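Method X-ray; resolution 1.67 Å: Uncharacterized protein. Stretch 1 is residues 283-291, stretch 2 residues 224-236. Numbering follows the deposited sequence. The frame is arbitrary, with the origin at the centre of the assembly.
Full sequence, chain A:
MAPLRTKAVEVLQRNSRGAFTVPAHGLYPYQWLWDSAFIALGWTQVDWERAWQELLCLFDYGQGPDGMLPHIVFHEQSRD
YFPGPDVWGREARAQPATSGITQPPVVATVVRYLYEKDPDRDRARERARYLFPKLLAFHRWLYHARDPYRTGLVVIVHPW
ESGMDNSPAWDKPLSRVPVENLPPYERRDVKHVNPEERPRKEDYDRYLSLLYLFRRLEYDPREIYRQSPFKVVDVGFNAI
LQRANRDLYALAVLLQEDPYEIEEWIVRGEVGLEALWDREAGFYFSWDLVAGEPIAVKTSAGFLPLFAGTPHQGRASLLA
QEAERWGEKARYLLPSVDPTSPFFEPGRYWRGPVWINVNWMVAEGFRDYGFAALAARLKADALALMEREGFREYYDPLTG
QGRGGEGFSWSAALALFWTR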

# COMPACT_ATOMS: atom_id res chain seq x y z
N PHE A 283 -4.75 -15.81 -8.52
CA PHE A 283 -3.55 -16.39 -7.91
C PHE A 283 -2.31 -15.66 -8.38
O PHE A 283 -2.35 -14.94 -9.37
CB PHE A 283 -3.46 -17.86 -8.32
CG PHE A 283 -2.78 -18.72 -7.31
CD1 PHE A 283 -3.43 -19.04 -6.13
CD2 PHE A 283 -1.50 -19.21 -7.53
CE1 PHE A 283 -2.81 -19.82 -5.16
CE2 PHE A 283 -0.89 -20.00 -6.57
CZ PHE A 283 -1.54 -20.32 -5.39
N TYR A 284 -1.21 -15.80 -7.64
CA TYR A 284 0.07 -15.24 -8.04
C TYR A 284 0.86 -16.27 -8.86
O TYR A 284 1.01 -17.42 -8.43
CB TYR A 284 0.93 -14.86 -6.84
CG TYR A 284 0.45 -13.67 -6.02
CD1 TYR A 284 0.84 -12.39 -6.34
CD2 TYR A 284 -0.35 -13.85 -4.90
CE1 TYR A 284 0.46 -11.30 -5.57
CE2 TYR A 284 -0.75 -12.77 -4.12
CZ TYR A 284 -0.35 -11.50 -4.46
OH TYR A 284 -0.76 -10.43 -3.68
N PHE A 285 1.38 -15.83 -10.00
CA PHE A 285 2.19 -16.69 -10.86
C PHE A 285 3.63 -16.21 -10.93
O PHE A 285 3.89 -15.01 -10.94
CB PHE A 285 1.65 -16.68 -12.30
CG PHE A 285 0.32 -17.39 -12.47
CD1 PHE A 285 0.01 -18.53 -11.77
CD2 PHE A 285 -0.60 -16.91 -13.40
CE1 PHE A 285 -1.21 -19.18 -11.95
CE2 PHE A 285 -1.82 -17.56 -13.59
CZ PHE A 285 -2.12 -18.68 -12.85
N SER A 286 4.55 -17.16 -11.05
CA SER A 286 5.89 -16.84 -11.50
C SER A 286 5.83 -16.50 -13.00
O SER A 286 4.87 -16.87 -13.70
CB SER A 286 6.82 -18.03 -11.26
OG SER A 286 6.94 -18.32 -9.87
N TRP A 287 6.85 -15.77 -13.47
CA TRP A 287 6.95 -15.35 -14.86
C TRP A 287 8.18 -15.92 -15.56
O TRP A 287 9.28 -15.96 -15.00
CB TRP A 287 6.98 -13.83 -14.95
CG TRP A 287 5.72 -13.13 -14.62
CD1 TRP A 287 4.50 -13.67 -14.33
CD2 TRP A 287 5.54 -11.72 -14.59
NE1 TRP A 287 3.58 -12.67 -14.12
CE2 TRP A 287 4.20 -11.47 -14.27
CE3 TRP A 287 6.40 -10.63 -14.78
CZ2 TRP A 287 3.69 -10.17 -14.15
CZ3 TRP A 287 5.89 -9.35 -14.65
CH2 TRP A 287 4.55 -9.14 -14.34
N ASP A 288 7.98 -16.32 -16.81
CA ASP A 288 9.04 -16.84 -17.65
C ASP A 288 9.50 -15.72 -18.56
O ASP A 288 8.76 -15.30 -19.46
CB ASP A 288 8.50 -18.01 -18.48
CG ASP A 288 9.50 -18.57 -19.46
OD1 ASP A 288 10.55 -17.95 -19.70
OD2 ASP A 288 9.15 -19.63 -20.04
N LEU A 289 10.70 -15.22 -18.33
CA LEU A 289 11.19 -14.04 -19.06
C LEU A 289 11.81 -14.39 -20.40
O LEU A 289 12.02 -13.50 -21.23
CB LEU A 289 12.17 -13.23 -18.24
CG LEU A 289 11.66 -12.61 -16.93
CD1 LEU A 289 12.75 -11.76 -16.31
CD2 LEU A 289 10.40 -11.79 -17.13
N VAL A 290 12.09 -15.67 -20.64
CA VAL A 290 12.55 -16.10 -21.96
C VAL A 290 11.36 -16.08 -22.93
O VAL A 290 11.44 -15.47 -24.00
CB VAL A 290 13.23 -17.48 -21.90
CG1 VAL A 290 13.49 -18.03 -23.30
CG2 VAL A 290 14.51 -17.38 -21.10
N ALA A 291 10.24 -16.70 -22.53
CA ALA A 291 9.00 -16.67 -23.30
C ALA A 291 8.30 -15.31 -23.18
O ALA A 291 7.53 -14.92 -24.06
CB ALA A 291 8.07 -17.77 -22.83
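Stretch 2 224-236: IYRQSPFKVVDVG

Stretch 2 runs antiparallel to stretch 1, as the CA register establishes: S286 lies nearest D234 (CA to CA 4.7 Å), W287 nearest V233 (4.9 Å), D288 nearest V232 (4.7 Å) and L289 nearest K231 (5.5 Å). Its backbone begins as the last turn of a helix, 224-227, passes through a loop, is extended at 232-233 and turns helical again at 235-236. Together the two stretches bury 580 Å².

Along stretch 1, F283 makes no contact with stretch 2. The CB of Y284 faces stretch 2 and packs at 3.9 Å from CG2 of V235, while the ring leads away. F285 points away. At S286, before the backbone pairing begins, a side chain makes the link: V235 N donates to S286 OG (3.0 Å, 170° at the hydrogen), a nearly linear bond at the start of the helix, where D234 OD1 caps G236 N at 2.9 Å.

W287 and V233 form the hydrogen-bonded pair of the bridge. W287 N reaches V233 O at 2.9 Å and V233 N reaches W287 O at 2.8 Å; the same W287 O also meets V232 CA at 3.2 Å in a CA-H...O contact. The side chains of W287 and V233 share one face of the sheet, W287 CB to V233 CB 4.2 Å. D288 and V232, the non-hydrogen-bonded pair, point to the other face. There D288 OD1 accepts from A291 N (3.1 Å) and lies 3.0 Å from a water O that can donate to it and accepts from K231 N (2.9 Å), so the water links the two stretches.

Although 289-291 have helical phi/psi, L289 N still donates to K231 O (2.9 Å, 154°), the bond that closes the D288/V232 pair on the side away from W287. L289 CD1 packs on V233 CG2 at 3.8 Å. Finally, V290 CG2 approaches P229 O at 3.6 Å and K231 CB at 4.1 Å; A291 makes no contact with stretch 2.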

# COMPACT_ATOMS: atom_id res chain seq x y z
N ILE A 224 25.90 -14.56 -17.58
CA ILE A 224 24.87 -15.46 -17.09
C ILE A 224 23.46 -14.89 -17.41
O ILE A 224 22.62 -15.62 -17.92
CB ILE A 224 25.07 -15.79 -15.59
CG1 ILE A 224 26.19 -16.84 -15.47
CG2 ILE A 224 23.78 -16.33 -14.95
CD1 ILE A 224 26.72 -17.03 -14.06
N TYR A 225 23.24 -13.60 -17.15
CA TYR A 225 21.91 -13.00 -17.41
C TYR A 225 21.58 -13.03 -18.90
O TYR A 225 20.47 -13.36 -19.32
CB TYR A 225 21.79 -11.57 -16.85
CG TYR A 225 20.35 -11.11 -16.82
CD1 TYR A 225 19.70 -10.68 -17.97
CD2 TYR A 225 19.61 -11.17 -15.64
CE1 TYR A 225 18.37 -10.30 -17.95
CE2 TYR A 225 18.28 -10.79 -15.61
CZ TYR A 225 17.66 -10.36 -16.77
OH TYR A 225 16.33 -9.99 -16.73
N ARG A 226 22.57 -12.69 -19.73
CA ARG A 226 22.33 -12.64 -21.16
C ARG A 226 22.18 -14.02 -21.77
O ARG A 226 21.35 -14.21 -22.66
CB ARG A 226 23.42 -11.82 -21.86
CG ARG A 226 23.42 -10.33 -21.50
CD ARG A 226 22.01 -9.75 -21.32
NE ARG A 226 22.01 -8.31 -21.05
CZ ARG A 226 21.87 -7.34 -21.96
NH1 ARG A 226 21.71 -7.63 -23.25
NH2 ARG A 226 21.88 -6.07 -21.58
N GLN A 227 22.95 -14.99 -21.28
CA GLN A 227 23.02 -16.28 -21.95
C GLN A 227 22.17 -17.38 -21.31
O GLN A 227 21.90 -18.39 -21.95
CB GLN A 227 24.47 -16.74 -22.07
CG GLN A 227 25.35 -15.80 -22.87
CD GLN A 227 26.70 -16.42 -23.18
OE1 GLN A 227 26.77 -17.57 -23.62
NE2 GLN A 227 27.78 -15.68 -22.92
N SER A 228 21.72 -17.21 -20.07
CA SER A 228 20.98 -18.33 -19.49
C SER A 228 19.71 -18.60 -20.28
O SER A 228 18.91 -17.68 -20.50
CB SER A 228 20.64 -18.11 -18.02
OG SER A 228 19.92 -19.24 -17.55
N PRO A 229 19.49 -19.85 -20.72
CA PRO A 229 18.23 -20.20 -21.35
C PRO A 229 17.08 -20.36 -20.34
O PRO A 229 15.96 -20.64 -20.75
CB PRO A 229 18.54 -21.54 -22.02
CG PRO A 229 19.59 -22.13 -21.15
CD PRO A 229 20.41 -21.01 -20.64
N PHE A 230 17.37 -20.18 -19.04
CA PHE A 230 16.37 -20.26 -17.96
C PHE A 230 16.46 -18.92 -17.24
O PHE A 230 17.49 -18.59 -16.67
CB PHE A 230 16.71 -21.40 -16.98
CG PHE A 230 15.67 -21.62 -15.91
CD1 PHE A 230 15.70 -20.90 -14.73
CD2 PHE A 230 14.68 -22.57 -16.07
CE1 PHE A 230 14.75 -21.12 -13.74
CE2 PHE A 230 13.72 -22.79 -15.10
CZ PHE A 230 13.76 -22.06 -13.92
N LYS A 231 15.40 -18.11 -17.35
CA LYS A 231 15.31 -16.81 -16.68
C LYS A 231 13.88 -16.63 -16.20
O LYS A 231 12.96 -16.47 -17.01
CB LYS A 231 15.71 -15.66 -17.63
CG LYS A 231 17.20 -15.52 -17.82
CD LYS A 231 17.54 -14.20 -18.50
CE LYS A 231 17.26 -14.22 -19.99
NZ LYS A 231 18.29 -15.01 -20.73
N VAL A 232 13.69 -16.71 -14.88
CA VAL A 232 12.36 -16.74 -14.32
C VAL A 232 12.25 -15.75 -13.16
O VAL A 232 13.19 -15.63 -12.36
CB VAL A 232 12.05 -18.16 -13.81
CG1 VAL A 232 10.81 -18.19 -12.94
CG2 VAL A 232 11.89 -19.09 -14.99
N VAL A 233 11.13 -15.02 -13.11
CA VAL A 233 10.77 -14.28 -11.91
C VAL A 233 9.93 -15.23 -11.06
O VAL A 233 8.76 -15.48 -11.34
CB VAL A 233 10.01 -12.97 -12.21
CG1 VAL A 233 9.55 -12.32 -10.91
CG2 VAL A 233 10.89 -12.02 -13.02
N ASP A 234 10.55 -15.77 -10.00
CA ASP A 234 9.92 -16.70 -9.10
C ASP A 234 9.13 -15.94 -8.03
O ASP A 234 9.69 -15.12 -7.28
CB ASP A 234 10.99 -17.59 -8.44
CG ASP A 234 10.43 -18.49 -7.34
OD1 ASP A 234 9.22 -18.79 -7.31
OD2 ASP A 234 11.25 -18.90 -6.47
N VAL A 235 7.84 -16.22 -7.93
CA VAL A 235 7.02 -15.58 -6.92
C VAL A 235 7.51 -15.90 -5.51
O VAL A 235 7.50 -15.03 -4.63
CB VAL A 235 5.51 -15.91 -7.07
CG1 VAL A 235 5.21 -17.39 -6.91
CG2 VAL A 235 4.70 -15.10 -6.09
N GLY A 236 7.97 -17.14 -5.28
CA GLY A 236 8.47 -17.50 -3.96
C GLY A 236 9.71 -16.72 -3.55
O GLY A 236 9.74 -16.11 -2.49
O HOH W 1 13.02 -19.22 -18.64